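Local coordinates for mutual gliding-motility protein MglA (Myxococcus xanthus DK 1622, PDB 6H17) that binds and hydrolyses GTP as a small Ras-like GTPase, coordinating both gliding systems of the cell and controlling the direction and speed of movement, at residues Y129-N132 against K133-Y136; G65-G69 against F70-F74. All coordinates share one frame; numbering follows the deposited sequence.

Interaction 1. Residues Y129-N132 against K133-Y136; sequences YDLN and KIPY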
# COMPACT_ATOMS: atom_id res chain seq x y z
N TYR A 129 -3.85 12.56 -10.20
CA TYR A 129 -2.70 11.68 -10.28
C TYR A 129 -2.90 10.70 -11.43
O TYR A 129 -3.97 10.63 -12.03
CB TYR A 129 -2.52 10.93 -8.95
CG TYR A 129 -2.11 11.79 -7.74
CD1 TYR A 129 -2.64 13.06 -7.53
CD2 TYR A 129 -1.21 11.29 -6.81
CE1 TYR A 129 -2.25 13.82 -6.42
CE2 TYR A 129 -0.83 12.04 -5.71
CZ TYR A 129 -1.35 13.30 -5.51
OH TYR A 129 -0.96 14.03 -4.41
N ASP A 130 -1.86 9.91 -11.70
CA ASP A 130 -1.86 8.89 -12.76
C ASP A 130 -1.17 7.64 -12.24
O ASP A 130 0.01 7.68 -11.90
CB ASP A 130 -1.13 9.43 -14.00
CG ASP A 130 -1.10 8.44 -15.17
OD1 ASP A 130 -1.58 7.30 -15.03
OD2 ASP A 130 -0.60 8.83 -16.25
N LEU A 131 -1.91 6.52 -12.17
CA LEU A 131 -1.34 5.26 -11.69
C LEU A 131 -0.12 4.83 -12.50
O LEU A 131 0.78 4.16 -11.97
CB LEU A 131 -2.39 4.15 -11.72
CG LEU A 131 -1.96 2.78 -11.20
CD1 LEU A 131 -1.43 2.89 -9.78
CD2 LEU A 131 -3.12 1.81 -11.25
N ASN A 132 -0.06 5.21 -13.78
CA ASN A 132 1.04 4.79 -14.64
C ASN A 132 2.36 5.45 -14.27
O ASN A 132 3.41 4.94 -14.66
CB ASN A 132 0.74 5.15 -16.10
CG ASN A 132 -0.40 4.36 -16.67
OD1 ASN A 132 -0.74 3.29 -16.16
ND2 ASN A 132 -0.99 4.86 -17.75
N LYS A 133 2.32 6.57 -13.57
CA LYS A 133 3.52 7.34 -13.25
C LYS A 133 3.98 7.20 -11.81
O LYS A 133 5.18 7.33 -11.54
CB LYS A 133 3.26 8.82 -13.52
CG LYS A 133 2.97 9.12 -14.98
CD LYS A 133 2.97 10.62 -15.20
CE LYS A 133 1.69 11.11 -15.85
NZ LYS A 133 1.92 11.51 -17.27
N ILE A 134 3.07 6.93 -10.89
CA ILE A 134 3.35 6.96 -9.46
C ILE A 134 4.15 5.72 -9.05
O ILE A 134 3.99 4.65 -9.65
CB ILE A 134 2.03 7.09 -8.68
CG1 ILE A 134 2.25 7.53 -7.23
CG2 ILE A 134 1.27 5.80 -8.70
CD1 ILE A 134 0.94 7.75 -6.47
N PRO A 135 5.02 5.82 -8.05
CA PRO A 135 5.61 4.61 -7.46
C PRO A 135 4.52 3.61 -7.08
O PRO A 135 3.58 3.95 -6.36
CB PRO A 135 6.34 5.15 -6.23
CG PRO A 135 6.78 6.52 -6.70
CD PRO A 135 5.61 7.05 -7.47
N TYR A 136 4.66 2.38 -7.57
CA TYR A 136 3.56 1.41 -7.52
C TYR A 136 4.12 0.01 -7.60
O TYR A 136 4.90 -0.32 -8.49
CB TYR A 136 2.60 1.69 -8.68
CG TYR A 136 1.57 0.62 -8.94
CD1 TYR A 136 0.88 0.04 -7.89
CD2 TYR A 136 1.28 0.19 -10.23
CE1 TYR A 136 -0.04 -0.96 -8.10
CE2 TYR A 136 0.34 -0.82 -10.46
CZ TYR A 136 -0.31 -1.38 -9.38
OH TYR A 136 -1.25 -2.38 -9.54

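Interaction 2. Residues G65-G69 against F70-F74; sequences GEIRG and FKTRF. With SO4 (sulfate ion), chain E.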
# COMPACT_ATOMS: atom_id res chain seq x y z
N GLY A 65 14.58 4.34 4.17
CA GLY A 65 15.78 4.97 3.67
C GLY A 65 15.85 6.46 3.97
O GLY A 65 14.92 7.10 4.46
N GLU A 66 16.99 7.01 3.63
CA GLU A 66 17.34 8.38 3.96
C GLU A 66 17.60 9.19 2.71
O GLU A 66 18.08 8.67 1.70
CB GLU A 66 18.62 8.29 4.79
CG GLU A 66 19.03 9.47 5.61
CD GLU A 66 20.21 9.11 6.50
OE1 GLU A 66 20.19 9.45 7.69
OE2 GLU A 66 21.15 8.45 5.99
N ILE A 67 17.23 10.47 2.77
CA ILE A 67 17.65 11.53 1.85
C ILE A 67 18.65 12.37 2.64
O ILE A 67 18.32 12.89 3.72
CB ILE A 67 16.45 12.38 1.43
CG1 ILE A 67 15.35 11.53 0.79
CG2 ILE A 67 16.90 13.50 0.51
CD1 ILE A 67 15.79 10.86 -0.47
N ARG A 68 19.87 12.54 2.11
CA ARG A 68 20.92 13.24 2.83
C ARG A 68 20.44 14.63 3.21
O ARG A 68 19.92 15.37 2.38
CB ARG A 68 22.15 13.34 1.94
CG ARG A 68 23.20 14.31 2.43
CD ARG A 68 24.23 13.65 3.29
NE ARG A 68 25.57 14.03 2.83
CZ ARG A 68 26.41 13.21 2.20
NH1 ARG A 68 27.59 13.66 1.81
NH2 ARG A 68 26.09 11.94 1.97
N GLY A 69 20.66 15.01 4.47
CA GLY A 69 20.33 16.34 4.96
C GLY A 69 18.91 16.51 5.45
O GLY A 69 18.54 17.65 5.79
N PHE A 70 18.13 15.45 5.49
CA PHE A 70 16.75 15.49 5.96
C PHE A 70 16.50 14.28 6.86
O PHE A 70 17.23 13.28 6.81
CB PHE A 70 15.74 15.41 4.79
CG PHE A 70 15.77 16.60 3.87
CD1 PHE A 70 16.65 16.64 2.81
CD2 PHE A 70 14.91 17.66 4.06
CE1 PHE A 70 16.69 17.75 1.96
CE2 PHE A 70 14.93 18.75 3.22
CZ PHE A 70 15.82 18.80 2.18
N LYS A 71 15.49 14.40 7.72
CA LYS A 71 14.85 13.25 8.37
C LYS A 71 13.64 12.90 7.51
O LYS A 71 12.80 13.76 7.25
CB LYS A 71 14.39 13.63 9.78
CG LYS A 71 13.47 12.60 10.48
CD LYS A 71 13.01 13.07 11.87
CE LYS A 71 11.89 14.09 11.79
NZ LYS A 71 10.53 13.50 11.53
N THR A 72 13.56 11.64 7.09
CA THR A 72 12.48 11.18 6.23
C THR A 72 11.72 10.10 6.96
O THR A 72 12.31 9.16 7.50
CB THR A 72 13.01 10.64 4.90
OG1 THR A 72 13.74 11.67 4.23
CG2 THR A 72 11.87 10.18 4.02
N ARG A 73 10.41 10.26 6.99
CA ARG A 73 9.54 9.26 7.60
C ARG A 73 8.48 8.85 6.60
O ARG A 73 7.98 9.68 5.82
CB ARG A 73 8.91 9.77 8.89
CG ARG A 73 9.91 10.02 10.03
CD ARG A 73 10.60 8.74 10.51
NE ARG A 73 11.61 9.01 11.55
CZ ARG A 73 12.93 9.10 11.34
NH1 ARG A 73 13.74 9.35 12.37
NH2 ARG A 73 13.45 8.93 10.13
N PHE A 74 8.18 7.57 6.59
CA PHE A 74 7.11 6.99 5.77
C PHE A 74 5.90 6.73 6.64
O PHE A 74 6.02 6.14 7.73
CB PHE A 74 7.59 5.70 5.13
CG PHE A 74 8.53 5.91 3.98
CD1 PHE A 74 8.08 5.79 2.67
CD2 PHE A 74 9.86 6.24 4.20
CE1 PHE A 74 8.93 6.00 1.62
CE2 PHE A 74 10.71 6.44 3.13
CZ PHE A 74 10.25 6.32 1.85
S SO4 E . 17.18 8.13 11.55
O1 SO4 E . 18.55 8.34 11.03
O2 SO4 E . 16.33 9.29 11.23
O3 SO4 E . 16.61 6.94 10.89
O4 SO4 E . 17.22 7.90 12.99
O HOH W 1 12.63 6.95 5.93
O HOH W 2 19.36 12.60 8.26
O HOH W 3 16.29 11.30 5.27

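Interaction 1. Residues Y129-N132 against K133-Y136
An Asx turn at Asp130 shapes the loop that leads from helix 110-125 into strand 136-141, and Asp130 meets Lys133 and Ile134 across it. Within the turn Asp130 OD1 accepts from Asn132 N at 2.9 Å, met from above the carboxylate plane. The backbone oxygen of Asp130 takes bonds from the residues three and four positions on. Lys133 N donates to Asp130 O at 3.1 Å, from above the carbonyl plane, and Ile134 N adds a weak bond to the same oxygen. The other carboxylate oxygen faces the lysine chain, which crosses the Asp130 side chain at about a right angle. Lys133 CE packs 3.3 Å from Asp130 OD2. The chain bends at its last two torsions, and Lys133 NZ makes a long salt bridge to Asp130 OD2, at 3.8 Å.

Leu131 starts away from the next segment, but with CG opposite the backbone N (chi1 -178°) its end comes back. Leu131 CD1 lies over one face of the Tyr136 ring, a CH-pi contact 3.9 Å from the centroid. Both residues are buried against helix 110-125, Leu131 on Leu120 and Leu124, Tyr136 on Leu117. Ile134 CD1 meets the edge of the Tyr129 ring, 4.2 Å from Tyr129 CD2. Asp130 thus uses both its backbone and its carboxylate to hold the bend, while the lysine ammonium probably adds a modest electrostatic contribution.

Interaction 2. Residues G65-G69 against F70-F74
Phe70 closes a type II beta turn that starts at Ile67: Phe70 N donates to Ile67 O at 3.1 Å. Gly69 takes a positive phi of 87°, as glycine commonly does at this position of a type II turn. The Phe70 ring stands beside its own backbone N (chi1 -66°). This brings Gly69 O over one face and Arg68 O to the edge, while Ile67 CG2 approaches obliquely, 3.9 Å from Phe70 CD1. Phe70 O accepts from a water that also accepts from Ile67 N, 2.8 Å from that nitrogen, and is hydrogen-bonded to Thr72 OG1. Thr72 OG1 packs against Ile67 CG1, and a second water links Thr72 O to Gly65 O. Arg73 NH2 donates to Thr72 O at 2.9 Å. Its NH1 and NH2 both bond one oxygen of a sulfate, O2, which lies in the guanidinium plane; this ion probably comes from the crystallisation liquor. Phe74 turns a ring edge to Gly65 O. The turn leads into strand 71-78, beside strand 10-18, with Ile67 and Phe74 both resting on Leu188 of helix 176-193.

How the interactions relate
From the N terminus, interaction 2 comes first. It closes the connection between strand 52-62 and strand 71-78, which pair antiparallel in the sheet. The chain then runs through strand 71-78, helix 86-93, strand 98-104 and helix 110-125 before interaction 1 shapes the entry to strand 136-141. The two contacts are in series and neither nest nor cross. Their centres are 22 Å apart and their nearest atoms about 8 Å apart. Helix 176-193 lies next to both: Val187 touches Pro135 of interaction 1 and Phe74 of interaction 2. One contact thus joins antiparallel strands, the other a helix to a parallel strand.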